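Side-chain contacts in uncharacterized protein YhfS (Escherichia coli, PDB 4J8L), which is of unknown function but carries covalently bound pyridoxal phosphate and probably belongs among the PLP-dependent enzymes related to the aminotransferases: residues A[9-14]-A[245-250]; A[61-66]-A[173-178]. All coordinates share one frame; numbering follows the deposited sequence.

Contact 1: residues A[9-14]-A[245-250]; sequences LTIIEA and MHAVQA
The flat groups that A247 meets are peptide units: its methyl lies against the carbonyl oxygens of two successive residues, with A247 CB 3.7 Å from L9 O and almost as close, 3.8 Å, to T10 O. The latter oxygen also accepts the backbone N-H of A14, one turn on. A third flat group, the carboxylate of E13, takes no part across the contact but holds the chain that does. Its OE1 receives the N-H of T10 on the anti side, 21° out of the carboxylate plane, in a nearly straight bond of 2.9 Å from T10 N to E13 OE1. In return E13 N donates to T10 OG1 at 3.0 Å, and the reciprocal pair is a capping box with T10 at the N-cap of helix 11-28. That helix start is laid on helix 229-261, a helix of 33 residues, consistent with the long helix that joins the two domains in fold type I PLP enzymes. Apolar contact continues on the same methyl: A14 CB stands 3.7 Å from A247 CB. I11 sets CG1 anti to its backbone N (chi1 -177°), and a turn at chi2 (64°) brings CD1 back toward the methyl, more loosely, CD1 to A247 CB being 4.4 Å. I11 and A14 also touch V244 of the long helix. No direct hydrogen bond crosses between the segments; water 1 spans them, donating to L9 O at 2.7 Å and to A247 O at 3.0 Å.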
loop_
_atom_site.group_PDB
_atom_site.type_symbol
_atom_site.label_atom_id
_atom_site.label_comp_id
_atom_site.label_asym_id
_atom_site.label_seq_id
_atom_site.Cartn_x
_atom_site.Cartn_y
_atom_site.Cartn_z
ATOM N N LEU A 9 7.960 -3.283 -10.656
ATOM C CA LEU A 9 8.235 -4.533 -11.351
ATOM C C LEU A 9 8.067 -4.355 -12.851
ATOM O O LEU A 9 7.176 -3.626 -13.310
ATOM C CB LEU A 9 7.299 -5.648 -10.866
ATOM C CG LEU A 9 7.375 -5.975 -9.369
ATOM C CD1 LEU A 9 6.382 -7.076 -9.014
ATOM C CD2 LEU A 9 8.788 -6.378 -8.967
ATOM N N THR A 10 8.905 -5.039 -13.622
ATOM C CA THR A 10 8.687 -5.124 -15.058
ATOM C C THR A 10 7.537 -6.093 -15.322
ATOM O O THR A 10 7.101 -6.813 -14.426
ATOM C CB THR A 10 9.923 -5.657 -15.790
ATOM O OG1 THR A 10 10.130 -7.025 -15.416
ATOM C CG2 THR A 10 11.161 -4.829 -15.450
ATOM N N ILE A 11 7.056 -6.112 -16.556
ATOM C CA ILE A 11 6.004 -7.049 -16.937
ATOM C C ILE A 11 6.457 -8.501 -16.723
ATOM O O ILE A 11 5.681 -9.326 -16.231
ATOM C CB ILE A 11 5.528 -6.813 -18.398
ATOM C CG1 ILE A 11 4.372 -7.750 -18.740
ATOM C CG2 ILE A 11 6.675 -6.967 -19.402
ATOM C CD1 ILE A 11 3.156 -7.487 -17.902
ATOM N N ILE A 12 7.708 -8.801 -17.071
ATOM C CA ILE A 12 8.238 -10.148 -16.867
ATOM C C ILE A 12 8.295 -10.493 -15.382
ATOM O O ILE A 12 7.866 -11.576 -14.989
ATOM C CB ILE A 12 9.643 -10.333 -17.469
ATOM C CG1 ILE A 12 9.634 -10.045 -18.971
ATOM C CG2 ILE A 12 10.139 -11.747 -17.213
ATOM C CD1 ILE A 12 8.580 -10.782 -19.720
ATOM N N GLU A 13 8.826 -9.581 -14.561
ATOM C CA GLU A 13 8.871 -9.823 -13.117
ATOM C C GLU A 13 7.470 -10.002 -12.525
ATOM O O GLU A 13 7.247 -10.845 -11.649
ATOM C CB GLU A 13 9.625 -8.693 -12.390
ATOM C CG GLU A 13 11.118 -8.687 -12.667
ATOM C CD GLU A 13 11.782 -7.395 -12.257
ATOM O OE1 GLU A 13 11.100 -6.344 -12.221
ATOM O OE2 GLU A 13 12.994 -7.433 -11.965
ATOM N N ALA A 14 6.524 -9.207 -13.011
ATOM C CA ALA A 14 5.155 -9.262 -12.534
ATOM C C ALA A 14 4.490 -10.597 -12.865
ATOM O O ALA A 14 3.774 -11.142 -12.032
ATOM C CB ALA A 14 4.333 -8.093 -13.106
HETATM N N MSE A 245 -1.229 -6.148 -13.938
HETATM C CA MSE A 245 -1.977 -4.928 -14.254
HETATM C C MSE A 245 -1.240 -3.701 -13.732
HETATM O O MSE A 245 -1.231 -2.653 -14.376
HETATM C CB MSE A 245 -3.414 -5.007 -13.750
HETATM C CG MSE A 245 -4.135 -6.260 -14.289
HETATM SE SE MSE A 245 -4.373 -6.269 -16.238
HETATM C CE MSE A 245 -5.264 -4.576 -16.213
ATOM N N HIS A 246 -0.568 -3.838 -12.598
ATOM C CA HIS A 246 0.221 -2.717 -12.123
ATOM C C HIS A 246 1.511 -2.495 -12.906
ATOM O O HIS A 246 1.962 -1.359 -13.036
ATOM C CB HIS A 246 0.442 -2.803 -10.608
ATOM C CG HIS A 246 -0.747 -2.350 -9.831
ATOM N ND1 HIS A 246 -1.102 -1.020 -9.742
ATOM C CD2 HIS A 246 -1.704 -3.043 -9.169
ATOM C CE1 HIS A 246 -2.209 -0.911 -9.028
ATOM N NE2 HIS A 246 -2.592 -2.124 -8.664
ATOM N N ALA A 247 2.094 -3.560 -13.447
ATOM C CA ALA A 247 3.282 -3.405 -14.277
ATOM C C ALA A 247 2.889 -2.676 -15.549
ATOM O O ALA A 247 3.646 -1.865 -16.066
ATOM C CB ALA A 247 3.898 -4.743 -14.605
ATOM N N VAL A 248 1.694 -2.969 -16.051
ATOM C CA VAL A 248 1.195 -2.258 -17.224
ATOM C C VAL A 248 1.068 -0.771 -16.871
ATOM O O VAL A 248 1.472 0.100 -17.647
ATOM C CB VAL A 248 -0.169 -2.818 -17.683
ATOM C CG1 VAL A 248 -0.809 -1.894 -18.728
ATOM C CG2 VAL A 248 -0.010 -4.224 -18.264
ATOM N N GLN A 249 0.535 -0.492 -15.686
ATOM C CA GLN A 249 0.338 0.890 -15.243
ATOM C C GLN A 249 1.673 1.603 -15.071
ATOM O O GLN A 249 1.803 2.790 -15.403
ATOM C CB GLN A 249 -0.447 0.951 -13.928
ATOM C CG GLN A 249 -0.602 2.377 -13.384
ATOM C CD GLN A 249 -1.266 2.437 -12.024
ATOM O OE1 GLN A 249 -2.187 1.681 -11.732
ATOM N NE2 GLN A 249 -0.808 3.363 -11.187
ATOM N N ALA A 250 2.659 0.892 -14.532
ATOM C CA ALA A 250 3.975 1.487 -14.311
ATOM C C ALA A 250 4.585 1.921 -15.639
ATOM O O ALA A 250 5.219 2.973 -15.721
ATOM C CB ALA A 250 4.900 0.519 -13.581
HETATM O O HOH W 1 6.564 -2.011 -15.438
#

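Contact 2: residues A[61-66]-A[173-178]; sequences DAFHAQ and YAVMKV
F63 and V175 make the tighter of two apolar contacts, their side chains crossing at about a right angle. The far end of the ring does the touching: F63 CZ is 3.7 Å from V175 CG1, and CE1 follows at 4.0 Å from the same methyl. V175 holds CG1 anti to its backbone N (chi1 179°), presenting that branch to the ring. The second contact is Met-aromatic. M176, present as selenomethionine, brings SE to 4.3 Å from F63 CZ. It approaches obliquely, 66° off the ring normal.

Backbone hydrogen bonds shape both segments without crossing between them. H64 is the C-prime residue of a Schellman motif that ends helix 50-62, its N bonded to D61 O; F63, the first residue beyond the helix, lies just before it and points its CB toward 173-178. In 173-178, K177 N bonds to A174 O, closing a turn around V175 and M176.

The contact, buried within the aminotransferase class I and II region, packs the end of helix 50-62 against the loop after strand 167-170 of the mixed sheet. M176 packs on K17 and L21 of helix 11-28 and on L239 of helix 229-261, F63 on V207 of strand 203-208.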
loop_
_atom_site.group_PDB
_atom_site.type_symbol
_atom_site.label_atom_id
_atom_site.label_comp_id
_atom_site.label_asym_id
_atom_site.label_seq_id
_atom_site.Cartn_x
_atom_site.Cartn_y
_atom_site.Cartn_z
ATOM N N ASP A 61 2.553 -18.385 2.259
ATOM C CA ASP A 61 3.485 -19.048 1.373
ATOM C C ASP A 61 3.973 -18.093 0.273
ATOM O O ASP A 61 5.167 -17.989 0.021
ATOM C CB ASP A 61 2.815 -20.293 0.780
ATOM C CG ASP A 61 3.757 -21.124 -0.054
ATOM O OD1 ASP A 61 3.283 -21.781 -1.005
ATOM O OD2 ASP A 61 4.969 -21.128 0.247
ATOM N N ALA A 62 3.042 -17.384 -0.360
ATOM C CA ALA A 62 3.365 -16.506 -1.486
ATOM C C ALA A 62 4.268 -15.350 -1.074
ATOM O O ALA A 62 5.100 -14.896 -1.858
ATOM C CB ALA A 62 2.090 -15.980 -2.124
ATOM N N PHE A 63 4.113 -14.889 0.163
ATOM C CA PHE A 63 4.946 -13.796 0.665
ATOM C C PHE A 63 6.048 -14.257 1.619
ATOM O O PHE A 63 6.541 -13.477 2.432
ATOM C CB PHE A 63 4.082 -12.687 1.283
ATOM C CG PHE A 63 3.192 -11.990 0.284
ATOM C CD1 PHE A 63 3.738 -11.147 -0.673
ATOM C CD2 PHE A 63 1.814 -12.153 0.315
ATOM C CE1 PHE A 63 2.937 -10.496 -1.594
ATOM C CE2 PHE A 63 1.002 -11.499 -0.601
ATOM C CZ PHE A 63 1.566 -10.673 -1.562
ATOM N N HIS A 64 6.428 -15.527 1.500
ATOM C CA HIS A 64 7.609 -16.069 2.171
ATOM C C HIS A 64 7.572 -15.843 3.674
ATOM O O HIS A 64 8.570 -15.465 4.292
ATOM C CB HIS A 64 8.873 -15.493 1.534
ATOM C CG HIS A 64 8.923 -15.684 0.052
ATOM N ND1 HIS A 64 8.524 -14.713 -0.841
ATOM C CD2 HIS A 64 9.281 -16.756 -0.696
ATOM C CE1 HIS A 64 8.656 -15.170 -2.074
ATOM N NE2 HIS A 64 9.119 -16.405 -2.013
ATOM N N ALA A 65 6.402 -16.089 4.249
ATOM C CA ALA A 65 6.167 -15.869 5.664
ATOM C C ALA A 65 5.670 -17.149 6.317
ATOM O O ALA A 65 5.245 -18.084 5.640
ATOM C CB ALA A 65 5.152 -14.745 5.861
ATOM N N GLN A 66 5.736 -17.186 7.641
ATOM C CA GLN A 66 5.285 -18.345 8.386
ATOM C C GLN A 66 3.767 -18.481 8.381
ATOM O O GLN A 66 3.235 -19.597 8.346
ATOM C CB GLN A 66 5.777 -18.244 9.816
ATOM C CG GLN A 66 7.279 -18.396 9.931
ATOM C CD GLN A 66 7.762 -18.333 11.357
ATOM O OE1 GLN A 66 7.077 -17.814 12.234
ATOM N NE2 GLN A 66 8.949 -18.877 11.603
ATOM N N TYR A 173 -0.141 0.002 -1.046
ATOM C CA TYR A 173 0.222 0.573 -2.351
ATOM C C TYR A 173 1.587 0.091 -2.851
ATOM O O TYR A 173 2.059 0.520 -3.899
ATOM C CB TYR A 173 0.198 2.101 -2.330
ATOM C CG TYR A 173 -1.156 2.762 -2.228
ATOM C CD1 TYR A 173 -2.253 2.306 -2.954
ATOM C CD2 TYR A 173 -1.326 3.894 -1.438
ATOM C CE1 TYR A 173 -3.481 2.953 -2.873
ATOM C CE2 TYR A 173 -2.535 4.534 -1.347
ATOM C CZ TYR A 173 -3.617 4.069 -2.070
ATOM O OH TYR A 173 -4.825 4.734 -1.975
ATOM N N ALA A 174 2.229 -0.790 -2.094
ATOM C CA ALA A 174 3.478 -1.388 -2.551
ATOM C C ALA A 174 3.331 -2.870 -2.905
ATOM O O ALA A 174 4.134 -3.413 -3.664
ATOM C CB ALA A 174 4.577 -1.210 -1.490
ATOM N N VAL A 175 2.325 -3.529 -2.332
ATOM C CA VAL A 175 2.191 -4.978 -2.487
ATOM C C VAL A 175 1.954 -5.348 -3.942
ATOM O O VAL A 175 1.134 -4.715 -4.618
ATOM C CB VAL A 175 1.058 -5.534 -1.609
ATOM C CG1 VAL A 175 0.909 -7.048 -1.808
ATOM C CG2 VAL A 175 1.334 -5.224 -0.142
HETATM N N MSE A 176 2.691 -6.356 -4.419
HETATM C CA MSE A 176 2.628 -6.799 -5.817
HETATM C C MSE A 176 3.143 -5.777 -6.828
HETATM O O MSE A 176 2.996 -5.973 -8.039
HETATM C CB MSE A 176 1.213 -7.243 -6.220
HETATM C CG MSE A 176 0.748 -8.517 -5.560
HETATM SE SE MSE A 176 2.055 -9.968 -5.814
HETATM C CE MSE A 176 0.832 -11.497 -5.768
ATOM N N LYS A 177 3.751 -4.704 -6.337
ATOM C CA LYS A 177 4.281 -3.668 -7.215
ATOM C C LYS A 177 5.802 -3.540 -7.098
ATOM O O LYS A 177 6.443 -2.897 -7.935
ATOM C CB LYS A 177 3.625 -2.328 -6.892
ATOM C CG LYS A 177 2.144 -2.275 -7.220
ATOM C CD LYS A 177 1.756 -0.831 -7.484
ATOM C CE LYS A 177 0.694 -0.361 -6.541
ATOM N NZ LYS A 177 0.618 1.125 -6.559
ATOM N N VAL A 178 6.360 -4.133 -6.045
ATOM C CA VAL A 178 7.804 -4.163 -5.823
ATOM C C VAL A 178 8.272 -5.586 -5.550
ATOM O O VAL A 178 7.459 -6.495 -5.336
ATOM C CB VAL A 178 8.237 -3.262 -4.641
ATOM C CG1 VAL A 178 7.779 -1.819 -4.870
ATOM C CG2 VAL A 178 7.685 -3.791 -3.322
#

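Contact 2 is buried and wholly apolar between its segments, whereas contact 1 is only partly buried and mixes methyl packing with carbonyl contacts and a bridging water. Their centres lie about 15 Å apart, yet they share supports: helices 11-28 and 229-261, which meet in contact 1, also cover contact 2. They join directly as well. L9 N and K177 O, 3.1 Å apart, probably form a hydrogen bond, and L9 CD1 packs on M176 O, while H246 lies against the K177 side chain. Segment 173-178, in the loop between strands 167-170 and 189-193, thus lies between the packing near the mixed sheet and the N-terminal helix start on the long helix 229-261.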